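PDB 5YTI: flagellar hook associated protein type 3 FlgL from Legionella pneumophila subsp. pneumophila, which probably serves as a structural component of the bacterial flagellum, at the junction between hook and filament, as a hook-associated member of the flagellin family. Local coordinates for residues Pro250-Leu254 with Pro255-Pro259; Ala218-Pro221 with Asp222-Met226; Ile195-Leu199 with Thr200-Gly204; Thr127-Ser130 with Asn131-Met135. All coordinates share one frame; numbering follows the deposited sequence.

Contact 1: residues Pro250-Leu254 with Pro255-Pro259; sequences PPSGL and PDDAP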
ATOM      1  N   PRO A 250     -20.072   1.050 -23.193  1.00 89.46           N
ATOM      2  CA  PRO A 250     -20.348  -0.321 -23.614  1.00 92.63           C
ATOM      3  C   PRO A 250     -19.230  -0.776 -24.518  1.00 95.01           C
ATOM      4  O   PRO A 250     -18.435   0.068 -24.929  1.00101.20           O
ATOM      5  CB  PRO A 250     -21.645  -0.184 -24.411  1.00 92.16           C
ATOM      6  CG  PRO A 250     -21.579   1.201 -24.963  1.00 92.36           C
ATOM      7  CD  PRO A 250     -20.798   2.045 -23.993  1.00 90.07           C
ATOM      8  N   PRO A 251     -19.150  -2.083 -24.836  1.00 94.63           N
ATOM      9  CA  PRO A 251     -18.042  -2.546 -25.706  1.00 96.96           C
ATOM     10  C   PRO A 251     -17.988  -1.845 -27.056  1.00 97.25           C
ATOM     11  O   PRO A 251     -16.900  -1.653 -27.610  1.00 96.88           O
ATOM     12  CB  PRO A 251     -18.319  -4.046 -25.903  1.00 97.45           C
ATOM     13  CG  PRO A 251     -19.703  -4.268 -25.360  1.00 98.08           C
ATOM     14  CD  PRO A 251     -19.964  -3.197 -24.343  1.00 93.22           C
ATOM     15  N   SER A 252     -19.156  -1.463 -27.575  1.00 98.99           N
ATOM     16  CA  SER A 252     -19.226  -0.829 -28.886  1.00 98.93           C
ATOM     17  C   SER A 252     -18.802   0.642 -28.823  1.00 99.69           C
ATOM     18  O   SER A 252     -18.387   1.213 -29.828  1.00103.88           O
ATOM     19  CB  SER A 252     -20.629  -0.959 -29.461  1.00 97.10           C
ATOM     20  OG  SER A 252     -21.581  -0.486 -28.537  1.00 97.00           O
ATOM     21  N   GLY A 253     -18.892   1.258 -27.652  1.00 96.89           N
ATOM     22  CA  GLY A 253     -18.580   2.683 -27.519  1.00 97.56           C
ATOM     23  C   GLY A 253     -19.665   3.619 -28.043  1.00 99.39           C
ATOM     24  O   GLY A 253     -19.524   4.841 -27.963  1.00 98.06           O
ATOM     25  N   LEU A 254     -20.746   3.047 -28.580  1.00102.40           N
ATOM     26  CA  LEU A 254     -21.862   3.823 -29.139  1.00103.88           C
ATOM     27  C   LEU A 254     -22.749   4.364 -28.033  1.00105.02           C
ATOM     28  O   LEU A 254     -23.160   3.608 -27.154  1.00107.33           O
ATOM     29  CB  LEU A 254     -22.688   2.948 -30.074  1.00103.68           C
ATOM     30  CG  LEU A 254     -22.224   2.977 -31.546  1.00106.86           C
ATOM     31  CD1 LEU A 254     -20.708   3.047 -31.706  1.00105.43           C
ATOM     32  CD2 LEU A 254     -22.782   1.785 -32.330  1.00106.59           C
ATOM     33  N   PRO A 255     -23.045   5.673 -28.049  1.00103.71           N
ATOM     34  CA  PRO A 255     -23.937   6.128 -26.974  1.00102.78           C
ATOM     35  C   PRO A 255     -25.250   5.324 -26.869  1.00101.75           C
ATOM     36  O   PRO A 255     -25.728   5.042 -25.777  1.00 96.20           O
ATOM     37  CB  PRO A 255     -24.176   7.595 -27.328  1.00103.16           C
ATOM     38  CG  PRO A 255     -22.900   8.004 -28.009  1.00103.92           C
ATOM     39  CD  PRO A 255     -22.423   6.796 -28.775  1.00103.16           C
ATOM     40  N   ASP A 256     -25.800   4.921 -27.997  1.00107.29           N
ATOM     41  CA  ASP A 256     -27.107   4.283 -28.004  1.00111.49           C
ATOM     42  C   ASP A 256     -27.131   2.818 -27.554  1.00112.25           C
ATOM     43  O   ASP A 256     -28.206   2.284 -27.250  1.00120.23           O
ATOM     44  CB  ASP A 256     -27.748   4.441 -29.382  1.00115.07           C
ATOM     45  CG  ASP A 256     -28.335   5.822 -29.587  1.00118.64           C
ATOM     46  OD1 ASP A 256     -28.397   6.613 -28.616  1.00118.69           O
ATOM     47  OD2 ASP A 256     -28.746   6.117 -30.723  1.00123.49           O
ATOM     48  N   ASP A 257     -25.972   2.168 -27.493  1.00111.47           N
ATOM     49  CA  ASP A 257     -25.877   0.830 -26.879  1.00109.20           C
ATOM     50  C   ASP A 257     -25.585   0.963 -25.368  1.00105.86           C
ATOM     51  O   ASP A 257     -25.337  -0.021 -24.674  1.00104.47           O
ATOM     52  CB  ASP A 257     -24.810  -0.038 -27.589  1.00108.77           C
ATOM     53  CG  ASP A 257     -25.296  -0.612 -28.935  1.00113.42           C
ATOM     54  OD1 ASP A 257     -26.388  -1.234 -28.997  1.00114.43           O
ATOM     55  OD2 ASP A 257     -24.577  -0.460 -29.943  1.00117.29           O
ATOM     56  N   ALA A 258     -25.650   2.185 -24.852  1.00104.48           N
ATOM     57  CA  ALA A 258     -25.108   2.469 -23.527  1.00107.13           C
ATOM     58  C   ALA A 258     -26.136   2.385 -22.381  1.00108.36           C
ATOM     59  O   ALA A 258     -27.313   2.726 -22.566  1.00111.20           O
ATOM     60  CB  ALA A 258     -24.451   3.846 -23.537  1.00107.19           C
ATOM     61  N   PRO A 259     -25.697   1.928 -21.188  1.00106.46           N
ATOM     62  CA  PRO A 259     -26.575   2.051 -19.996  1.00104.86           C
ATOM     63  C   PRO A 259     -26.838   3.503 -19.603  1.00100.05           C
ATOM     64  O   PRO A 259     -25.946   4.336 -19.694  1.00 97.69           O
ATOM     65  CB  PRO A 259     -25.799   1.320 -18.870  1.00105.58           C
ATOM     66  CG  PRO A 259     -24.431   1.051 -19.419  1.00108.14           C
ATOM     67  CD  PRO A 259     -24.520   1.076 -20.931  1.00106.11           C
TER
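Ser252 and Asp257 meet across a compact, proline-rich loop. The hydroxyl OG of Ser252 donates to OD2 of Asp257 at 3.3 Å, a weak hydrogen bond. OG is placed for this by a chi1 of 53°, which sets it between the backbone N and the carbonyl carbon of Ser252. Leu254 touches the same carboxylate. The side chains of Leu254 and Asp257 run side by side and point the same way, with Leu254 CD2 3.7 Å from Asp257 OD2. One carboxylate oxygen therefore touches both a hydroxyl and a methyl group.

Pro250 makes the apolar part of the contact. Its CB and CG rest against Asp257 O, and CG also meets Ala258 CA. Pro250 CB is 3.7 Å from Asp257 O, and Pro250 CD is 4.1 Å from Ala258 CB. The peptide bond before Pro250 is cis.

The backbone folds twice to bring these groups together. Pro250 to Gly253 form a type I beta turn, closed by Gly253 N to Pro250 O at 3.0 Å. Pro255 then starts a short 3-10 segment, 255-257. Asp257 N donates to Leu254 O at 3.2 Å, from well above the carbonyl plane (60° out of it).

The loop follows strand 246-249, an outermost strand of the antiparallel sheet within this chain, and leads towards strand 266-269. Pro250 packs on Met239 and Ala258 on Val237, both of strand 236-242. Asp256 bonds to Ser232 OG, and Pro259 shares a backbone hydrogen bond with Val238.

Contact 2: residues Ala218-Pro221 with Asp222-Met226; sequences AFVP and DNYTM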
ATOM      1  N   ALA A 218     -12.565 -10.827 -11.803  1.00 79.85           N
ATOM      2  CA  ALA A 218     -12.941  -9.982 -12.937  1.00 80.24           C
ATOM      3  C   ALA A 218     -12.091  -8.683 -13.046  1.00 82.60           C
ATOM      4  O   ALA A 218     -12.233  -7.947 -14.014  1.00 84.19           O
ATOM      5  CB  ALA A 218     -14.416  -9.639 -12.856  1.00 79.57           C
ATOM      6  N   PHE A 219     -11.225  -8.428 -12.054  1.00 81.26           N
ATOM      7  CA  PHE A 219     -10.549  -7.157 -11.875  1.00 79.25           C
ATOM      8  C   PHE A 219      -9.509  -6.929 -12.946  1.00 80.76           C
ATOM      9  O   PHE A 219      -8.759  -7.841 -13.275  1.00 80.90           O
ATOM     10  CB  PHE A 219      -9.846  -7.140 -10.531  1.00 78.23           C
ATOM     11  CG  PHE A 219      -8.933  -5.959 -10.335  1.00 79.17           C
ATOM     12  CD1 PHE A 219      -9.433  -4.729  -9.959  1.00 78.74           C
ATOM     13  CD2 PHE A 219      -7.563  -6.088 -10.504  1.00 80.43           C
ATOM     14  CE1 PHE A 219      -8.587  -3.666  -9.754  1.00 78.41           C
ATOM     15  CE2 PHE A 219      -6.706  -5.016 -10.313  1.00 79.54           C
ATOM     16  CZ  PHE A 219      -7.226  -3.801  -9.952  1.00 79.68           C
ATOM     17  N   VAL A 220      -9.458  -5.706 -13.476  1.00 80.06           N
ATOM     18  CA  VAL A 220      -8.430  -5.339 -14.450  1.00 81.30           C
ATOM     19  C   VAL A 220      -7.816  -3.965 -14.136  1.00 80.51           C
ATOM     20  O   VAL A 220      -8.484  -2.920 -14.207  1.00 79.29           O
ATOM     21  CB  VAL A 220      -8.974  -5.335 -15.904  1.00 81.86           C
ATOM     22  CG1 VAL A 220      -7.855  -4.959 -16.864  1.00 81.31           C
ATOM     23  CG2 VAL A 220      -9.565  -6.685 -16.267  1.00 79.88           C
ATOM     24  N   PRO A 221      -6.535  -3.958 -13.793  1.00 80.55           N
ATOM     25  CA  PRO A 221      -6.002  -2.633 -13.550  1.00 81.33           C
ATOM     26  C   PRO A 221      -5.882  -1.861 -14.903  1.00 83.55           C
ATOM     27  O   PRO A 221      -5.422  -2.424 -15.932  1.00 82.59           O
ATOM     28  CB  PRO A 221      -4.636  -2.930 -12.910  1.00 81.83           C
ATOM     29  CG  PRO A 221      -4.239  -4.311 -13.412  1.00 81.36           C
ATOM     30  CD  PRO A 221      -5.488  -4.997 -13.924  1.00 80.53           C
ATOM     31  N   ASP A 222      -6.325  -0.602 -14.906  1.00 82.78           N
ATOM     32  CA  ASP A 222      -6.259   0.246 -16.094  1.00 82.24           C
ATOM     33  C   ASP A 222      -6.492   1.704 -15.707  1.00 81.42           C
ATOM     34  O   ASP A 222      -6.916   2.015 -14.608  1.00 81.06           O
ATOM     35  CB  ASP A 222      -7.304  -0.210 -17.129  1.00 83.13           C
ATOM     36  CG  ASP A 222      -6.995   0.243 -18.587  1.00 83.94           C
ATOM     37  OD1 ASP A 222      -5.987   0.967 -18.802  1.00 83.31           O
ATOM     38  OD2 ASP A 222      -7.787  -0.134 -19.512  1.00 80.50           O
ATOM     39  N   ASN A 223      -6.188   2.595 -16.636  1.00 82.55           N
ATOM     40  CA  ASN A 223      -6.552   4.005 -16.545  1.00 80.37           C
ATOM     41  C   ASN A 223      -7.874   4.228 -17.302  1.00 80.40           C
ATOM     42  O   ASN A 223      -7.964   4.136 -18.555  1.00 79.28           O
ATOM     43  CB  ASN A 223      -5.449   4.870 -17.148  1.00 80.53           C
ATOM     44  CG  ASN A 223      -4.298   5.050 -16.226  1.00 78.15           C
ATOM     45  OD1 ASN A 223      -4.454   5.651 -15.200  1.00 85.17           O
ATOM     46  ND2 ASN A 223      -3.138   4.572 -16.596  1.00 77.65           N
ATOM     47  N   TYR A 224      -8.900   4.527 -16.516  1.00 79.31           N
ATOM     48  CA  TYR A 224     -10.267   4.544 -17.004  1.00 78.90           C
ATOM     49  C   TYR A 224     -10.752   5.961 -17.068  1.00 77.71           C
ATOM     50  O   TYR A 224     -10.356   6.793 -16.283  1.00 82.14           O
ATOM     51  CB  TYR A 224     -11.189   3.709 -16.079  1.00 77.38           C
ATOM     52  CG  TYR A 224     -10.952   2.210 -16.138  1.00 74.83           C
ATOM     53  CD1 TYR A 224     -11.545   1.447 -17.101  1.00 74.79           C
ATOM     54  CD2 TYR A 224     -10.132   1.579 -15.219  1.00 74.14           C
ATOM     55  CE1 TYR A 224     -11.322   0.081 -17.168  1.00 75.85           C
ATOM     56  CE2 TYR A 224      -9.902   0.219 -15.261  1.00 74.58           C
ATOM     57  CZ  TYR A 224     -10.502  -0.541 -16.239  1.00 75.75           C
ATOM     58  OH  TYR A 224     -10.288  -1.922 -16.309  1.00 74.83           O
ATOM     59  N   THR A 225     -11.628   6.225 -18.007  1.00 78.51           N
ATOM     60  CA  THR A 225     -12.254   7.503 -18.105  1.00 78.73           C
ATOM     61  C   THR A 225     -13.757   7.276 -18.201  1.00 79.61           C
ATOM     62  O   THR A 225     -14.251   6.470 -19.005  1.00 80.38           O
ATOM     63  CB  THR A 225     -11.688   8.255 -19.315  1.00 79.85           C
ATOM     64  OG1 THR A 225     -10.267   8.004 -19.395  1.00 77.35           O
ATOM     65  CG2 THR A 225     -11.990   9.764 -19.193  1.00 80.18           C
HETATM   66  N   MSE A 226     -14.468   7.968 -17.325  1.00 82.37           N
HETATM   67  CA  MSE A 226     -15.920   7.897 -17.253  1.00 85.60           C
HETATM   68  C   MSE A 226     -16.440   9.198 -17.790  1.00 86.57           C
HETATM   69  O   MSE A 226     -16.086  10.285 -17.310  1.00 87.85           O
HETATM   70  CB  MSE A 226     -16.373   7.701 -15.803  1.00 87.02           C
HETATM   71  CG  MSE A 226     -17.884   7.476 -15.671  1.00 89.27           C
HETATM   72 SE   MSE A 226     -18.477   7.417 -13.785  1.00 92.09          SE
HETATM   73  CE  MSE A 226     -18.638   5.464 -13.904  1.00 86.96           C
TER
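The loop entering strand 224-230 is tied to the start of that strand by a bond from Tyr224 to Val220. Tyr224 OH donates to Val220 O at 2.9 Å. The C=O...donor angle is 131°, and the donor is tilted 34° from the carbonyl plane. Val220 O lies at the edge of the Tyr224 ring, in its plane. The Tyr224 side chain crosses that of Val220 at about a right angle, and its OH end also touches Val220 CB at 3.7 Å and Val220 CG1 at 3.9 Å. The ring can reach back along the loop because Tyr224 CG lies beside the backbone N, anti to the carbonyl carbon (chi1 -70°).

Strand 224-230 is the middle strand of a five-stranded antiparallel sheet, flanked by strands 285-290 and 236-242. The strongest polar partner of the Tyr224 hydroxyl is Asn270 ND2, in the connection between strands 266-269 and 272-277.

Asp222 is buried. Its CG stands 4.3 Å above one face of the Tyr224 ring, offset toward the rim. Its OD1 accepts from Asn223 N at 2.7 Å, met from above the carboxylate plane. OD1 also accepts from Leu244 N, and OD2 bonds to Ser245 OG, so both carboxylate oxygens are satisfied. Asn223 ND2 bonds to Ser343 OG of the second subunit, and Pro221 packs on Gly336 of that subunit.

Contact 3: residues Ile195-Leu199 with Thr200-Gly204; sequences IRETL and TPNTG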
ATOM      1  N   ILE A 195     -10.098   8.057  -7.702  1.00 87.72           N
ATOM      2  CA  ILE A 195     -10.985   8.821  -8.576  1.00 87.43           C
ATOM      3  C   ILE A 195     -10.850  10.336  -8.398  1.00 90.91           C
ATOM      4  O   ILE A 195     -11.146  10.887  -7.331  1.00 97.47           O
ATOM      5  CB  ILE A 195     -12.425   8.454  -8.309  1.00 85.07           C
ATOM      6  CG1 ILE A 195     -12.599   6.957  -8.472  1.00 85.08           C
ATOM      7  CG2 ILE A 195     -13.334   9.213  -9.247  1.00 84.69           C
ATOM      8  CD1 ILE A 195     -13.933   6.472  -7.969  1.00 85.63           C
ATOM      9  N   ARG A 196     -10.428  10.993  -9.473  1.00 91.45           N
ATOM     10  CA  ARG A 196     -10.140  12.411  -9.504  1.00 92.87           C
ATOM     11  C   ARG A 196     -11.033  12.984 -10.611  1.00 95.24           C
ATOM     12  O   ARG A 196     -11.600  12.222 -11.378  1.00 97.65           O
ATOM     13  CB  ARG A 196      -8.628  12.622  -9.831  1.00 92.27           C
ATOM     14  CG  ARG A 196      -7.631  11.740  -9.068  1.00 89.32           C
ATOM     15  N   GLU A 197     -11.152  14.305 -10.733  1.00 99.96           N
ATOM     16  CA  GLU A 197     -11.714  14.897 -11.975  1.00101.54           C
ATOM     17  C   GLU A 197     -10.670  14.820 -13.089  1.00101.11           C
ATOM     18  O   GLU A 197      -9.501  14.581 -12.789  1.00101.70           O
ATOM     19  CB  GLU A 197     -12.094  16.359 -11.781  1.00102.83           C
ATOM     20  CG  GLU A 197     -12.951  16.635 -10.567  1.00104.51           C
ATOM     21  CD  GLU A 197     -14.153  17.486 -10.903  1.00108.20           C
ATOM     22  OE1 GLU A 197     -15.192  17.315 -10.229  1.00113.87           O
ATOM     23  OE2 GLU A 197     -14.071  18.305 -11.847  1.00106.93           O
ATOM     24  N   THR A 198     -11.076  15.014 -14.351  1.00101.63           N
ATOM     25  CA  THR A 198     -10.109  15.181 -15.459  1.00101.80           C
ATOM     26  C   THR A 198      -9.670  16.634 -15.474  1.00104.12           C
ATOM     27  O   THR A 198     -10.128  17.424 -14.649  1.00102.35           O
ATOM     28  CB  THR A 198     -10.714  14.865 -16.839  1.00101.74           C
ATOM     29  OG1 THR A 198     -12.126  15.070 -16.785  1.00102.77           O
ATOM     30  CG2 THR A 198     -10.398  13.426 -17.284  1.00103.05           C
ATOM     31  N   LEU A 199      -8.796  16.999 -16.414  1.00108.77           N
ATOM     32  CA  LEU A 199      -8.469  18.424 -16.651  1.00109.92           C
ATOM     33  C   LEU A 199      -9.727  19.270 -17.009  1.00110.61           C
ATOM     34  O   LEU A 199      -9.771  20.454 -16.663  1.00109.01           O
ATOM     35  CB  LEU A 199      -7.356  18.576 -17.716  1.00111.83           C
ATOM     36  CG  LEU A 199      -5.934  18.043 -17.371  1.00112.13           C
ATOM     37  CD1 LEU A 199      -5.075  17.866 -18.628  1.00111.61           C
ATOM     38  CD2 LEU A 199      -5.192  18.901 -16.337  1.00111.15           C
ATOM     39  N   THR A 200     -10.729  18.649 -17.664  1.00109.05           N
ATOM     40  CA  THR A 200     -12.079  19.225 -17.909  1.00107.75           C
ATOM     41  C   THR A 200     -12.908  19.429 -16.635  1.00109.09           C
ATOM     42  O   THR A 200     -13.494  18.460 -16.095  1.00110.69           O
ATOM     43  CB  THR A 200     -12.904  18.282 -18.820  1.00110.46           C
ATOM     44  OG1 THR A 200     -12.450  18.406 -20.170  1.00105.16           O
ATOM     45  CG2 THR A 200     -14.465  18.549 -18.746  1.00110.05           C
ATOM     46  N   PRO A 201     -12.990  20.682 -16.144  1.00108.89           N
ATOM     47  CA  PRO A 201     -13.825  20.811 -14.968  1.00107.05           C
ATOM     48  C   PRO A 201     -15.206  20.342 -15.331  1.00105.25           C
ATOM     49  O   PRO A 201     -15.587  20.345 -16.505  1.00108.44           O
ATOM     50  CB  PRO A 201     -13.813  22.319 -14.660  1.00107.67           C
ATOM     51  CG  PRO A 201     -12.626  22.855 -15.370  1.00108.40           C
ATOM     52  CD  PRO A 201     -12.483  21.989 -16.596  1.00110.10           C
ATOM     53  N   ASN A 202     -15.943  19.905 -14.335  1.00102.89           N
ATOM     54  CA  ASN A 202     -17.291  19.481 -14.578  1.00102.38           C
ATOM     55  C   ASN A 202     -18.230  20.678 -14.449  1.00100.47           C
ATOM     56  O   ASN A 202     -17.971  21.625 -13.707  1.00 96.19           O
ATOM     57  CB  ASN A 202     -17.656  18.315 -13.654  1.00100.79           C
ATOM     58  CG  ASN A 202     -16.878  17.050 -13.990  1.00 99.37           C
ATOM     59  OD1 ASN A 202     -16.436  16.839 -15.127  1.00 97.87           O
ATOM     60  ND2 ASN A 202     -16.700  16.206 -12.993  1.00 98.77           N
ATOM     61  N   THR A 203     -19.299  20.634 -15.232  1.00101.72           N
ATOM     62  CA  THR A 203     -20.281  21.695 -15.269  1.00102.63           C
ATOM     63  C   THR A 203     -21.485  21.345 -14.393  1.00100.56           C
ATOM     64  O   THR A 203     -22.154  22.257 -13.890  1.00 95.51           O
ATOM     65  CB  THR A 203     -20.701  21.973 -16.722  1.00104.92           C
ATOM     66  OG1 THR A 203     -21.559  20.936 -17.182  1.00106.62           O
ATOM     67  CG2 THR A 203     -19.470  22.038 -17.648  1.00106.09           C
ATOM     68  N   GLY A 204     -21.702  20.034 -14.180  1.00 98.48           N
ATOM     69  CA  GLY A 204     -22.843  19.496 -13.415  1.00 99.08           C
ATOM     70  C   GLY A 204     -22.588  19.243 -11.936  1.00 99.82           C
ATOM     71  O   GLY A 204     -21.629  19.769 -11.386  1.00103.61           O
TER
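Glu197 and Asn202 carry the polar part of this contact, their side chains approaching from opposite directions. The backbone N of Asn202 donates to Glu197 OE2 at 3.5 Å with an N-H...acceptor angle of 141°, a weak hydrogen bond. Glu197 OE1 lies 3.3 Å from Asn202 ND2. The carboxylate and amide planes are turned 42° from each other. A bend at chi2 of Glu197 (-131°) turns the carboxylate toward the loop.

The contact follows strand 193-197, an outermost strand of the five-stranded antiparallel sheet within this chain. From there the chain runs as a loop towards strand 207-213. Ser285 of the adjacent strand 285-290 ties the loop to the sheet. Thr198 OG1 bonds to Ser285 OG, and Asn202 OD1 accepts from Ser285 N.

The remaining contacts are van der Waals. Thr198 and Thr200 lie side by side and point the same way, with Thr198 OG1 3.9 Å from Thr200 CB. Glu197 OE2 also rests 4.0 Å from Pro201 CA. Glu197 also touches Ala319 of the long helix 316-374.

Contact 4: residues Thr127-Ser130 with Asn131-Met135; sequences TKDS and NGSYM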
ATOM      1  N   THR A 127      10.788  12.148  15.018  1.00 85.31           N
ATOM      2  CA  THR A 127      11.177  11.989  16.406  1.00 87.14           C
ATOM      3  C   THR A 127      12.547  11.355  16.576  1.00 93.94           C
ATOM      4  O   THR A 127      12.905  10.399  15.849  1.00 93.58           O
ATOM      5  CB  THR A 127      10.243  11.046  17.138  1.00 84.51           C
ATOM      6  OG1 THR A 127       8.908  11.490  16.976  1.00 87.79           O
ATOM      7  CG2 THR A 127      10.590  11.023  18.585  1.00 84.64           C
ATOM      8  N   LYS A 128      13.282  11.864  17.570  1.00101.78           N
ATOM      9  CA  LYS A 128      14.527  11.255  18.021  1.00106.84           C
ATOM     10  C   LYS A 128      14.249  10.328  19.207  1.00112.31           C
ATOM     11  O   LYS A 128      13.421  10.644  20.064  1.00109.70           O
ATOM     12  CB  LYS A 128      15.531  12.329  18.404  1.00108.11           C
ATOM     13  CG  LYS A 128      15.887  13.239  17.245  1.00110.62           C
ATOM     14  CD  LYS A 128      16.844  14.341  17.678  1.00115.66           C
ATOM     15  CE  LYS A 128      17.454  15.076  16.486  1.00117.48           C
ATOM     16  NZ  LYS A 128      18.713  15.814  16.833  1.00119.56           N
ATOM     17  N   ASP A 129      14.908   9.166  19.226  1.00120.87           N
ATOM     18  CA  ASP A 129      14.832   8.268  20.383  1.00126.47           C
ATOM     19  C   ASP A 129      15.981   8.585  21.349  1.00128.57           C
ATOM     20  O   ASP A 129      16.639   9.639  21.228  1.00117.41           O
ATOM     21  CB  ASP A 129      14.694   6.756  19.997  1.00128.18           C
ATOM     22  CG  ASP A 129      15.892   6.184  19.201  1.00130.18           C
ATOM     23  OD1 ASP A 129      16.555   6.908  18.437  1.00132.98           O
ATOM     24  OD2 ASP A 129      16.141   4.962  19.308  1.00128.98           O
ATOM     25  N   SER A 130      16.184   7.674  22.304  1.00136.57           N
ATOM     26  CA  SER A 130      17.044   7.880  23.477  1.00140.95           C
ATOM     27  C   SER A 130      18.432   8.476  23.222  1.00147.63           C
ATOM     28  O   SER A 130      18.969   9.163  24.105  1.00143.77           O
ATOM     29  CB  SER A 130      17.188   6.555  24.220  1.00136.81           C
ATOM     30  OG  SER A 130      15.917   6.118  24.655  1.00134.05           O
ATOM     31  N   ASN A 131      18.997   8.222  22.033  1.00151.64           N
ATOM     32  CA  ASN A 131      20.365   8.669  21.682  1.00152.22           C
ATOM     33  C   ASN A 131      20.494  10.119  21.138  1.00153.61           C
ATOM     34  O   ASN A 131      21.549  10.761  21.278  1.00151.46           O
ATOM     35  CB  ASN A 131      20.970   7.701  20.656  1.00148.53           C
ATOM     36  CG  ASN A 131      20.975   6.262  21.137  1.00146.70           C
ATOM     37  OD1 ASN A 131      20.833   5.982  22.326  1.00146.53           O
ATOM     38  ND2 ASN A 131      21.145   5.339  20.207  1.00143.55           N
ATOM     39  N   GLY A 132      19.423  10.632  20.536  1.00148.83           N
ATOM     40  CA  GLY A 132      19.519  11.820  19.704  1.00139.57           C
ATOM     41  C   GLY A 132      19.699  11.371  18.261  1.00132.00           C
ATOM     42  O   GLY A 132      20.180  12.133  17.431  1.00134.03           O
ATOM     43  N   SER A 133      19.332  10.120  17.970  1.00121.84           N
ATOM     44  CA  SER A 133      19.254   9.602  16.590  1.00117.66           C
ATOM     45  C   SER A 133      17.784   9.336  16.197  1.00113.71           C
ATOM     46  O   SER A 133      16.957   9.047  17.053  1.00122.04           O
ATOM     47  CB  SER A 133      20.074   8.319  16.458  1.00116.74           C
ATOM     48  OG  SER A 133      19.667   7.354  17.400  1.00115.60           O
ATOM     49  N   TYR A 134      17.438   9.420  14.920  1.00104.67           N
ATOM     50  CA  TYR A 134      16.015   9.399  14.541  1.00 99.35           C
ATOM     51  C   TYR A 134      15.397   8.006  14.603  1.00 95.26           C
ATOM     52  O   TYR A 134      16.026   7.058  14.176  1.00 98.07           O
ATOM     53  CB  TYR A 134      15.850   9.995  13.151  1.00 99.10           C
ATOM     54  CG  TYR A 134      16.212  11.455  13.106  1.00102.35           C
ATOM     55  CD1 TYR A 134      15.312  12.432  13.541  1.00104.16           C
ATOM     56  CD2 TYR A 134      17.458  11.870  12.642  1.00104.16           C
ATOM     57  CE1 TYR A 134      15.645  13.780  13.508  1.00105.51           C
ATOM     58  CE2 TYR A 134      17.805  13.214  12.607  1.00104.28           C
ATOM     59  CZ  TYR A 134      16.899  14.165  13.038  1.00105.71           C
ATOM     60  OH  TYR A 134      17.248  15.495  12.991  1.00107.08           O
HETATM   61  N   MSE A 135      14.172   7.861  15.112  1.00 92.67           N
HETATM   62  CA  MSE A 135      13.596   6.506  15.242  1.00 89.71           C
HETATM   63  C   MSE A 135      13.128   5.919  13.942  1.00 86.87           C
HETATM   64  O   MSE A 135      13.134   4.697  13.789  1.00 90.18           O
HETATM   65  CB  MSE A 135      12.520   6.319  16.325  1.00 90.11           C
HETATM   66  CG  MSE A 135      11.284   7.189  16.292  1.00 91.83           C
HETATM   67 SE   MSE A 135       9.891   6.466  17.523  1.00 95.43          SE
HETATM   68  CE  MSE A 135      10.642   6.726  19.333  1.00 94.31           C
TER
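Thr127 and Met135 close a tight reversal of the chain, with Met135 N donating to Thr127 O at 2.9 Å in a nearly straight bond (N-H...acceptor 170°) that lies in the carbonyl plane. Further in, Asp129 N donates to Ser133 O at 3.0 Å. Gly132 N donates to Asp129 O, also at 3.0 Å. Lys128 and Tyr134 form a single bridge between the Met135 N to Thr127 O and Asp129 N to Ser133 O bonds, a non-hydrogen-bonded antiparallel pair.

This is a short hairpin with a type I turn from Asp129 to Gly132 followed by a G1 beta bulge. Gly132 takes the bulge position with a positive phi of 94°, as is usual there.

Lys128 and Tyr134 share one side. Their side chains lie side by side and point the same way. Extended beyond CG, the Lys128 chain runs alongside Tyr134: CG is 3.8 Å from Tyr134 CD1 and CE is 3.5 Å from Tyr134 OH. Asp129 reaches across to Ser133, whose OG donates weakly to Asp129 OD1 at 3.3 Å.

Selenomethionine Met135 meets two side chains of 127-130. Its CG is 4.1 Å from Thr127 CB. A bend at chi3 (68°) brings its CE beside Asp129 CB, also at 4.1 Å. Thr127 and Met135 both pack on Ile79 of helix 49-96. The hairpin follows helix 104-125, and Thr127 OG1 bonds back to Tyr124 O near the end of that helix.

How the contacts relate
Contacts 1, 2 and 3 belong to the beta-rich part of the chain and lie on the same side of its centre. Contact 4 lies on the opposite side, among the long helices, with its centre about 60 Å from that of contact 1 and about 44 Å from that of contact 2. Contacts 2 and 3 both reach the five-stranded sheet. Their centres are about 18 Å apart, and their nearest atoms come to about 4 Å without touching. Contact 3 is at strand 193-197 and contact 1 follows 246-249, the two outermost strands within this chain. The centres of contacts 1 and 2 are about 17 Å apart. The chain order is 4, 3, 2, 1.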